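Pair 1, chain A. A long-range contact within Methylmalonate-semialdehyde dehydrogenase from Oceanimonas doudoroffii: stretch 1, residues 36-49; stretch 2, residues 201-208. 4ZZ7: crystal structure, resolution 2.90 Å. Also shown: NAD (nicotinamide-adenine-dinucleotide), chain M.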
# COMPACT_ATOMS: atom_id res chain seq x y z
N GLN A 36 1.40 16.58 -45.56
CA GLN A 36 2.64 17.27 -45.16
C GLN A 36 2.61 17.54 -43.66
O GLN A 36 1.63 18.08 -43.12
CB GLN A 36 2.78 18.62 -45.88
CG GLN A 36 3.10 18.53 -47.35
CD GLN A 36 4.42 17.84 -47.61
OE1 GLN A 36 5.47 18.27 -47.12
NE2 GLN A 36 4.38 16.75 -48.37
N LEU A 37 3.69 17.19 -42.99
CA LEU A 37 3.80 17.44 -41.57
C LEU A 37 4.72 18.60 -41.31
O LEU A 37 5.89 18.55 -41.65
CB LEU A 37 4.34 16.21 -40.87
CG LEU A 37 4.49 16.36 -39.36
CD1 LEU A 37 3.16 16.69 -38.69
CD2 LEU A 37 5.13 15.09 -38.83
N ASP A 38 4.17 19.64 -40.69
CA ASP A 38 4.98 20.78 -40.26
C ASP A 38 5.98 20.36 -39.18
O ASP A 38 5.60 19.69 -38.25
CB ASP A 38 4.08 21.88 -39.72
CG ASP A 38 4.82 23.17 -39.51
OD1 ASP A 38 5.37 23.71 -40.50
OD2 ASP A 38 4.85 23.67 -38.37
N LEU A 39 7.24 20.73 -39.33
CA LEU A 39 8.24 20.40 -38.33
C LEU A 39 8.57 21.62 -37.46
O LEU A 39 8.96 22.67 -37.96
CB LEU A 39 9.51 19.84 -38.97
CG LEU A 39 9.32 18.59 -39.83
CD1 LEU A 39 10.67 18.08 -40.30
CD2 LEU A 39 8.58 17.46 -39.10
N ALA A 40 8.41 21.44 -36.15
CA ALA A 40 8.57 22.54 -35.22
C ALA A 40 10.01 22.76 -34.87
O ALA A 40 10.78 21.83 -34.69
CB ALA A 40 7.77 22.29 -33.95
N SER A 41 10.36 24.03 -34.74
CA SER A 41 11.73 24.44 -34.52
C SER A 41 11.85 24.75 -33.06
O SER A 41 10.84 24.82 -32.36
CB SER A 41 12.00 25.69 -35.35
OG SER A 41 11.12 26.74 -34.93
N THR A 42 13.07 25.00 -32.60
CA THR A 42 13.28 25.26 -31.18
C THR A 42 12.46 26.46 -30.67
O THR A 42 12.14 26.54 -29.49
CB THR A 42 14.77 25.46 -30.82
OG1 THR A 42 15.23 26.65 -31.42
CG2 THR A 42 15.64 24.35 -31.32
N LYS A 43 12.11 27.41 -31.53
CA LYS A 43 11.28 28.55 -31.12
C LYS A 43 9.81 28.18 -30.87
O LYS A 43 9.14 28.77 -30.01
CB LYS A 43 11.33 29.64 -32.18
CG LYS A 43 10.49 30.86 -31.84
CD LYS A 43 10.42 31.85 -32.99
CE LYS A 43 9.43 32.96 -32.66
NZ LYS A 43 9.32 33.95 -33.76
N THR A 44 9.32 27.24 -31.67
CA THR A 44 7.95 26.77 -31.60
C THR A 44 7.76 25.87 -30.39
O THR A 44 6.81 26.02 -29.65
CB THR A 44 7.57 26.01 -32.88
OG1 THR A 44 7.71 26.88 -34.01
CG2 THR A 44 6.12 25.49 -32.81
N VAL A 45 8.68 24.93 -30.21
CA VAL A 45 8.67 24.08 -29.02
C VAL A 45 8.62 24.97 -27.77
O VAL A 45 7.80 24.75 -26.88
CB VAL A 45 9.90 23.13 -28.96
CG1 VAL A 45 9.93 22.35 -27.66
CG2 VAL A 45 9.88 22.14 -30.11
N GLU A 46 9.48 25.99 -27.72
CA GLU A 46 9.56 26.89 -26.57
C GLU A 46 8.23 27.60 -26.29
O GLU A 46 7.92 27.84 -25.14
CB GLU A 46 10.69 27.91 -26.75
CG GLU A 46 12.09 27.35 -26.50
CD GLU A 46 13.22 28.29 -26.94
OE1 GLU A 46 14.40 27.90 -26.89
OE2 GLU A 46 12.95 29.44 -27.35
N GLN A 47 7.47 27.94 -27.33
CA GLN A 47 6.10 28.44 -27.14
C GLN A 47 5.24 27.41 -26.39
O GLN A 47 4.49 27.78 -25.48
CB GLN A 47 5.42 28.80 -28.48
CG GLN A 47 6.02 29.99 -29.22
CD GLN A 47 5.37 30.25 -30.58
OE1 GLN A 47 4.30 29.73 -30.91
NE2 GLN A 47 6.03 31.08 -31.38
N ALA A 48 5.34 26.13 -26.79
CA ALA A 48 4.56 25.04 -26.16
C ALA A 48 4.94 24.86 -24.67
O ALA A 48 4.08 24.81 -23.80
CB ALA A 48 4.74 23.73 -26.93
N ILE A 49 6.23 24.81 -24.41
CA ILE A 49 6.75 24.79 -23.05
C ILE A 49 6.28 26.00 -22.23
O ILE A 49 5.97 25.86 -21.04
CB ILE A 49 8.30 24.75 -23.04
CG1 ILE A 49 8.81 23.45 -23.69
CG2 ILE A 49 8.84 24.82 -21.63
CD1 ILE A 49 10.26 23.54 -24.16
N MET A 201 -2.07 20.42 -21.94
CA MET A 201 -1.57 19.44 -22.91
C MET A 201 -1.14 20.18 -24.19
O MET A 201 -1.82 21.07 -24.67
CB MET A 201 -2.66 18.43 -23.22
CG MET A 201 -2.31 17.44 -24.31
SD MET A 201 -0.86 16.54 -23.81
CE MET A 201 -0.85 15.24 -25.03
N ASN A 202 -0.00 19.77 -24.72
CA ASN A 202 0.52 20.33 -25.96
C ASN A 202 1.08 19.21 -26.84
O ASN A 202 1.63 18.23 -26.33
CB ASN A 202 1.61 21.34 -25.65
CG ASN A 202 1.10 22.52 -24.84
OD1 ASN A 202 0.42 23.37 -25.37
ND2 ASN A 202 1.43 22.57 -23.55
N VAL A 203 0.92 19.34 -28.16
CA VAL A 203 1.50 18.40 -29.11
C VAL A 203 2.37 19.20 -30.05
O VAL A 203 1.93 20.16 -30.65
CB VAL A 203 0.44 17.61 -29.93
CG1 VAL A 203 1.13 16.61 -30.87
CG2 VAL A 203 -0.49 16.87 -28.99
N VAL A 204 3.62 18.81 -30.17
CA VAL A 204 4.54 19.58 -30.98
C VAL A 204 5.25 18.59 -31.90
O VAL A 204 6.03 17.76 -31.46
CB VAL A 204 5.42 20.45 -30.05
CG1 VAL A 204 6.72 19.76 -29.66
CG2 VAL A 204 5.66 21.81 -30.65
N ASN A 205 4.86 18.59 -33.16
CA ASN A 205 5.45 17.68 -34.18
C ASN A 205 6.82 18.11 -34.67
O ASN A 205 7.11 19.31 -34.78
CB ASN A 205 4.51 17.56 -35.37
CG ASN A 205 3.38 16.65 -35.09
OD1 ASN A 205 3.59 15.46 -34.90
ND2 ASN A 205 2.16 17.18 -35.05
N GLY A 206 7.66 17.14 -34.98
CA GLY A 206 9.00 17.46 -35.41
C GLY A 206 9.90 16.25 -35.47
O GLY A 206 9.47 15.09 -35.50
N ASP A 207 11.19 16.56 -35.49
CA ASP A 207 12.25 15.58 -35.55
C ASP A 207 13.29 15.94 -34.48
O ASP A 207 13.00 16.68 -33.53
CB ASP A 207 12.83 15.59 -36.97
CG ASP A 207 13.66 16.83 -37.28
OD1 ASP A 207 13.52 17.89 -36.64
OD2 ASP A 207 14.50 16.71 -38.19
N LYS A 208 14.51 15.44 -34.64
CA LYS A 208 15.56 15.62 -33.64
C LYS A 208 15.60 17.02 -33.03
O LYS A 208 15.85 17.16 -31.85
CB LYS A 208 16.94 15.30 -34.23
CG LYS A 208 18.02 15.14 -33.18
CD LYS A 208 19.41 15.39 -33.72
CE LYS A 208 20.45 15.22 -32.62
NZ LYS A 208 20.41 13.87 -31.95
PA NAD M . 12.90 5.79 -32.71
O1A NAD M . 13.37 6.33 -34.05
O2A NAD M . 13.84 5.07 -31.76
O5B NAD M . 12.30 7.03 -31.84
C5B NAD M . 10.93 7.47 -31.92
C4B NAD M . 10.79 8.93 -31.49
O4B NAD M . 12.07 9.52 -31.27
C3B NAD M . 10.10 9.81 -32.53
O3B NAD M . 9.18 10.66 -31.85
C2B NAD M . 11.24 10.56 -33.23
O2B NAD M . 11.01 11.91 -33.64
C1B NAD M . 12.34 10.58 -32.19
N9A NAD M . 13.70 10.45 -32.78
C8A NAD M . 14.06 9.64 -33.81
N7A NAD M . 15.38 9.76 -34.08
C5A NAD M . 15.89 10.67 -33.22
C6A NAD M . 17.24 11.27 -32.97
N6A NAD M . 18.29 10.89 -33.72
N1A NAD M . 17.36 12.18 -31.97
C2A NAD M . 16.29 12.57 -31.21
N3A NAD M . 15.04 12.07 -31.37
C4A NAD M . 14.79 11.14 -32.34
O3 NAD M . 11.60 4.82 -32.95
PN NAD M . 10.67 4.63 -34.29
O1N NAD M . 9.78 5.86 -34.52
O2N NAD M . 11.43 4.01 -35.47
O5D NAD M . 9.77 3.47 -33.64
C5D NAD M . 10.28 2.12 -33.57
C4D NAD M . 10.93 1.73 -32.23
O4D NAD M . 10.05 1.73 -31.09
C3D NAD M . 11.49 0.30 -32.30
O3D NAD M . 12.92 0.31 -32.44
C2D NAD M . 11.05 -0.42 -31.02
O2D NAD M . 12.12 -1.13 -30.40
C1D NAD M . 10.51 0.72 -30.17
N1N NAD M . 9.48 0.36 -29.21
C2N NAD M . 9.86 0.19 -27.94
C3N NAD M . 8.94 -0.14 -26.96
C7N NAD M . 9.32 -0.37 -25.51
O7N NAD M . 10.20 -1.17 -25.16
N7N NAD M . 8.62 0.29 -24.62
C4N NAD M . 7.60 -0.26 -27.31
C5N NAD M . 7.20 -0.08 -28.63
C6N NAD M . 8.18 0.24 -29.58
O HOH W 1 11.86 19.62 -35.40

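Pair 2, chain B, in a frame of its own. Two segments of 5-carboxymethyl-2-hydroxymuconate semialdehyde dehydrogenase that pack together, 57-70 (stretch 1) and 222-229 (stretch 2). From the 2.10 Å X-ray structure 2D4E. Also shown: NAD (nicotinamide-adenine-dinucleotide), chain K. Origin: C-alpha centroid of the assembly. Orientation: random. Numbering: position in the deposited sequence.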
# COMPACT_ATOMS: atom_id res chain seq x y z
N VAL B 57 -40.26 26.48 -8.69
CA VAL B 57 -40.27 25.51 -9.77
C VAL B 57 -38.88 25.27 -10.33
O VAL B 57 -37.99 26.11 -10.20
CB VAL B 57 -41.22 25.97 -10.92
CG1 VAL B 57 -42.62 26.23 -10.36
CG2 VAL B 57 -40.68 27.23 -11.58
N ALA B 58 -38.69 24.11 -10.96
CA ALA B 58 -37.42 23.76 -11.56
C ALA B 58 -37.67 23.29 -12.98
O ALA B 58 -38.69 22.66 -13.26
CB ALA B 58 -36.74 22.66 -10.74
N ALA B 59 -36.73 23.58 -13.88
CA ALA B 59 -36.85 23.18 -15.28
C ALA B 59 -37.01 21.66 -15.40
O ALA B 59 -36.30 20.89 -14.75
CB ALA B 59 -35.63 23.63 -16.07
N ARG B 60 -37.95 21.23 -16.23
CA ARG B 60 -38.21 19.81 -16.42
C ARG B 60 -37.37 19.28 -17.57
O ARG B 60 -37.80 19.29 -18.72
CB ARG B 60 -39.69 19.57 -16.69
CG ARG B 60 -40.09 18.11 -16.78
CD ARG B 60 -41.60 17.96 -16.80
NE ARG B 60 -42.01 16.56 -16.94
CZ ARG B 60 -43.27 16.15 -16.89
NH1 ARG B 60 -44.25 17.02 -16.70
NH2 ARG B 60 -43.55 14.86 -17.03
N GLY B 61 -36.17 18.81 -17.25
CA GLY B 61 -35.26 18.30 -18.27
C GLY B 61 -35.61 16.94 -18.84
O GLY B 61 -36.15 16.08 -18.14
N GLY B 62 -35.28 16.75 -20.11
CA GLY B 62 -35.54 15.49 -20.78
C GLY B 62 -34.35 15.05 -21.61
O GLY B 62 -33.24 15.54 -21.41
N GLU B 63 -34.58 14.13 -22.55
CA GLU B 63 -33.53 13.60 -23.41
C GLU B 63 -32.67 14.67 -24.07
O GLU B 63 -31.46 14.51 -24.17
CB GLU B 63 -34.14 12.74 -24.52
CG GLU B 63 -34.93 11.54 -24.03
CD GLU B 63 -35.48 10.70 -25.18
OE1 GLU B 63 -36.22 9.74 -24.90
OE2 GLU B 63 -35.16 11.01 -26.35
N ARG B 64 -33.31 15.74 -24.52
CA ARG B 64 -32.59 16.83 -25.19
C ARG B 64 -31.64 17.60 -24.28
O ARG B 64 -30.53 17.92 -24.68
CB ARG B 64 -33.59 17.81 -25.82
CG ARG B 64 -34.05 17.40 -27.20
CD ARG B 64 -35.04 18.40 -27.77
NE ARG B 64 -35.10 18.30 -29.23
CZ ARG B 64 -34.11 18.64 -30.05
NH1 ARG B 64 -32.98 19.13 -29.56
NH2 ARG B 64 -34.26 18.51 -31.36
N GLU B 65 -32.08 17.90 -23.07
CA GLU B 65 -31.23 18.62 -22.14
C GLU B 65 -30.09 17.70 -21.71
O GLU B 65 -28.93 18.12 -21.59
CB GLU B 65 -32.04 19.11 -20.93
CG GLU B 65 -33.05 20.22 -21.27
CD GLU B 65 -34.25 19.74 -22.09
OE1 GLU B 65 -34.84 20.58 -22.80
OE2 GLU B 65 -34.61 18.54 -22.00
N VAL B 66 -30.41 16.43 -21.50
CA VAL B 66 -29.40 15.46 -21.10
C VAL B 66 -28.37 15.29 -22.21
O VAL B 66 -27.17 15.23 -21.95
CB VAL B 66 -30.05 14.09 -20.77
CG1 VAL B 66 -28.96 13.02 -20.59
CG2 VAL B 66 -30.87 14.21 -19.50
N ASP B 67 -28.83 15.23 -23.46
CA ASP B 67 -27.92 15.08 -24.59
C ASP B 67 -26.93 16.24 -24.65
O ASP B 67 -25.73 16.04 -24.83
CB ASP B 67 -28.71 14.97 -25.90
CG ASP B 67 -27.82 14.75 -27.11
OD1 ASP B 67 -26.98 13.83 -27.09
OD2 ASP B 67 -27.95 15.51 -28.08
N ARG B 68 -27.43 17.46 -24.47
CA ARG B 68 -26.57 18.64 -24.49
C ARG B 68 -25.57 18.62 -23.33
O ARG B 68 -24.41 18.99 -23.50
CB ARG B 68 -27.42 19.91 -24.44
CG ARG B 68 -28.16 20.22 -25.73
CD ARG B 68 -29.29 21.23 -25.51
NE ARG B 68 -28.81 22.50 -24.97
CZ ARG B 68 -29.61 23.47 -24.52
NH1 ARG B 68 -30.93 23.31 -24.54
NH2 ARG B 68 -29.08 24.59 -24.04
N ALA B 69 -26.02 18.19 -22.15
CA ALA B 69 -25.16 18.13 -20.97
C ALA B 69 -24.06 17.09 -21.16
O ALA B 69 -22.89 17.35 -20.85
CB ALA B 69 -25.97 17.79 -19.73
N ALA B 70 -24.42 15.92 -21.67
CA ALA B 70 -23.46 14.85 -21.90
C ALA B 70 -22.41 15.27 -22.93
O ALA B 70 -21.21 15.02 -22.76
CB ALA B 70 -24.18 13.58 -22.35
N PHE B 222 -18.72 20.91 -15.32
CA PHE B 222 -19.84 20.54 -14.45
C PHE B 222 -21.17 20.97 -15.07
O PHE B 222 -21.38 22.14 -15.39
CB PHE B 222 -19.70 21.17 -13.06
CG PHE B 222 -20.89 20.91 -12.17
CD1 PHE B 222 -21.95 21.82 -12.12
CD2 PHE B 222 -20.97 19.74 -11.41
CE1 PHE B 222 -23.07 21.57 -11.34
CE2 PHE B 222 -22.09 19.48 -10.63
CZ PHE B 222 -23.15 20.39 -10.59
N ASN B 223 -22.06 20.00 -15.25
CA ASN B 223 -23.37 20.25 -15.84
C ASN B 223 -24.48 19.75 -14.93
O ASN B 223 -24.31 18.77 -14.21
CB ASN B 223 -23.48 19.56 -17.18
CG ASN B 223 -22.35 19.93 -18.10
OD1 ASN B 223 -22.45 20.87 -18.89
ND2 ASN B 223 -21.24 19.21 -17.99
N LEU B 224 -25.62 20.42 -15.00
CA LEU B 224 -26.77 20.07 -14.19
C LEU B 224 -28.04 19.99 -15.02
O LEU B 224 -28.33 20.87 -15.83
CB LEU B 224 -26.96 21.11 -13.09
CG LEU B 224 -28.35 21.17 -12.45
CD1 LEU B 224 -28.61 19.89 -11.68
CD2 LEU B 224 -28.43 22.38 -11.53
N VAL B 225 -28.80 18.92 -14.81
CA VAL B 225 -30.07 18.74 -15.50
C VAL B 225 -31.13 18.36 -14.47
O VAL B 225 -31.05 17.29 -13.86
CB VAL B 225 -30.00 17.64 -16.58
CG1 VAL B 225 -31.34 17.53 -17.29
CG2 VAL B 225 -28.90 17.95 -17.59
N GLN B 226 -32.10 19.24 -14.28
CA GLN B 226 -33.18 18.99 -13.33
C GLN B 226 -34.24 18.15 -14.02
O GLN B 226 -34.40 18.23 -15.24
CB GLN B 226 -33.80 20.32 -12.87
CG GLN B 226 -32.84 21.24 -12.15
CD GLN B 226 -32.66 20.87 -10.69
OE1 GLN B 226 -33.05 19.79 -10.26
NE2 GLN B 226 -32.04 21.77 -9.93
N GLY B 227 -34.96 17.34 -13.26
CA GLY B 227 -35.99 16.53 -13.88
C GLY B 227 -36.31 15.23 -13.17
O GLY B 227 -35.62 14.84 -12.22
N PHE B 228 -37.35 14.56 -13.65
CA PHE B 228 -37.81 13.30 -13.07
C PHE B 228 -36.87 12.14 -13.37
O PHE B 228 -36.17 12.14 -14.38
CB PHE B 228 -39.21 12.99 -13.60
CG PHE B 228 -40.23 14.04 -13.27
CD1 PHE B 228 -41.26 14.33 -14.16
CD2 PHE B 228 -40.18 14.73 -12.06
CE1 PHE B 228 -42.22 15.30 -13.85
CE2 PHE B 228 -41.13 15.70 -11.74
CZ PHE B 228 -42.16 15.99 -12.64
N GLY B 229 -36.87 11.14 -12.49
CA GLY B 229 -36.02 9.98 -12.67
C GLY B 229 -36.25 9.24 -13.98
O GLY B 229 -35.30 8.89 -14.68
PA NAD K . -34.85 7.12 -5.76
O1A NAD K . -36.14 7.00 -6.44
O2A NAD K . -33.96 5.98 -6.06
O5B NAD K . -34.03 8.46 -6.14
C5B NAD K . -32.59 8.53 -6.41
C4B NAD K . -32.39 9.17 -7.77
O4B NAD K . -32.85 8.17 -8.70
C3B NAD K . -33.29 10.41 -8.04
O3B NAD K . -32.49 11.53 -8.46
C2B NAD K . -34.25 9.89 -9.12
O2B NAD K . -34.70 10.92 -10.03
C1B NAD K . -33.42 8.81 -9.79
N9A NAD K . -34.24 7.84 -10.50
C8A NAD K . -35.45 7.27 -10.14
N7A NAD K . -35.93 6.40 -11.05
C5A NAD K . -34.95 6.43 -12.05
C6A NAD K . -34.85 5.73 -13.31
N6A NAD K . -35.77 4.87 -13.75
N1A NAD K . -33.72 5.99 -14.07
C2A NAD K . -32.76 6.89 -13.61
N3A NAD K . -32.77 7.58 -12.47
C4A NAD K . -33.90 7.31 -11.73
O3 NAD K . -35.14 7.25 -4.27
PN NAD K . -34.93 8.30 -3.09
O1N NAD K . -36.27 8.48 -2.50
O2N NAD K . -34.29 9.50 -3.63
O5D NAD K . -34.09 7.31 -2.25
C5D NAD K . -33.88 7.32 -0.86
C4D NAD K . -33.06 6.07 -0.83
O4D NAD K . -31.65 6.34 -1.04
C3D NAD K . -33.21 5.17 0.39
O3D NAD K . -33.46 3.79 0.05
C2D NAD K . -31.88 5.41 1.10
O2D NAD K . -31.55 4.29 1.95
C1D NAD K . -30.95 5.63 -0.07
N1N NAD K . -29.71 6.34 0.30
C2N NAD K . -28.60 5.50 0.33
C3N NAD K . -27.40 6.10 0.68
C7N NAD K . -26.11 5.29 0.77
O7N NAD K . -25.09 5.87 1.08
N7N NAD K . -26.12 3.97 0.53
C4N NAD K . -27.31 7.53 1.00
C5N NAD K . -28.53 8.26 0.92
C6N NAD K . -29.75 7.74 0.59
O HOH W 2 -37.98 15.69 -16.08

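The sharpest difference lies where the loop after the first strand meets the end of the second stretch. In pair 2, B:Arg60 starts away from the partner stretch, but its side chain, extended in t, t, t, brings its end nearer the partner, so that CZ lies 3.3 Å from CE1 of B:Phe228, the ring atom over one face of the guanidinium while the guanidinium carbon sits at the ring edge, near its plane. In pair 1 the matching residues are A:Leu39 and A:Asp207, and they barely touch: A:Leu39 CD1 is 4.4 Å from A:Asp207 CG, and the leucine instead lays CD2 3.7 Å from A:Gly206 CA.

The backbones nevertheless agree to 0.7 Å over 14 central residues. Each pair sets a strand, a short loop and the start of a helix against a second strand and the loop that follows it, and the buried areas are nearly equal, 467 and 471 Å². One hydrogen bond crosses in each: A:Ala40 N to A:Asn205 O, 2.8 Å, and B:Gly61 N to B:Gln226 O, 2.7 Å.

Next to this bond in sequence, a valine packs against loop and helix. A:Val204 CG2 meets A:Ala40 CB at 3.9 Å and A:Ala48 CB at 4.3 Å, and its CG1 meets A:Val45 CG2 at 4.0 Å. B:Val225, in rotamer t where A:Val204 is off-well at 92°, places CG1 4.0 Å from B:Val66 CG2 and CG2 3.6 Å from B:Ala69 CB. With glycine at B:Gly61, B:Val225 CG1 occupies space that a CB there would contest: an ideal CB would lie 2.6 Å from B:Val225 CG1 and 2.5 Å from B:Gln226 O. Pair 1 accommodates the methyl of A:Ala40 at the same position.

Farther along, the matched alanines A:Ala48 and B:Ala69 face the matched asparagines, with CB–CB distances of 4.1 Å to A:Asn202 and 4.0 Å to B:Asn223. In the first strand, A:Leu37 reaches A:Asn205 (CD1 to CG, 3.6 Å), whereas B:Ala58 has only its CB, 4.3 Å from CB of the longer B:Gln226.

A water bridges the loops in both pairs. Water 1 donates to A:Ala40 O (2.6 Å) and A:Asp207 OD1 (2.7 Å); water 2 donates to B:Gly61 O (2.8 Å) and accepts from B:Phe228 N (2.8 Å). Within stretch 1 of pair 2, B:Glu65 OE2 accepts from B:Gly62 N at 2.7 Å, tying the helix start to its own side chain.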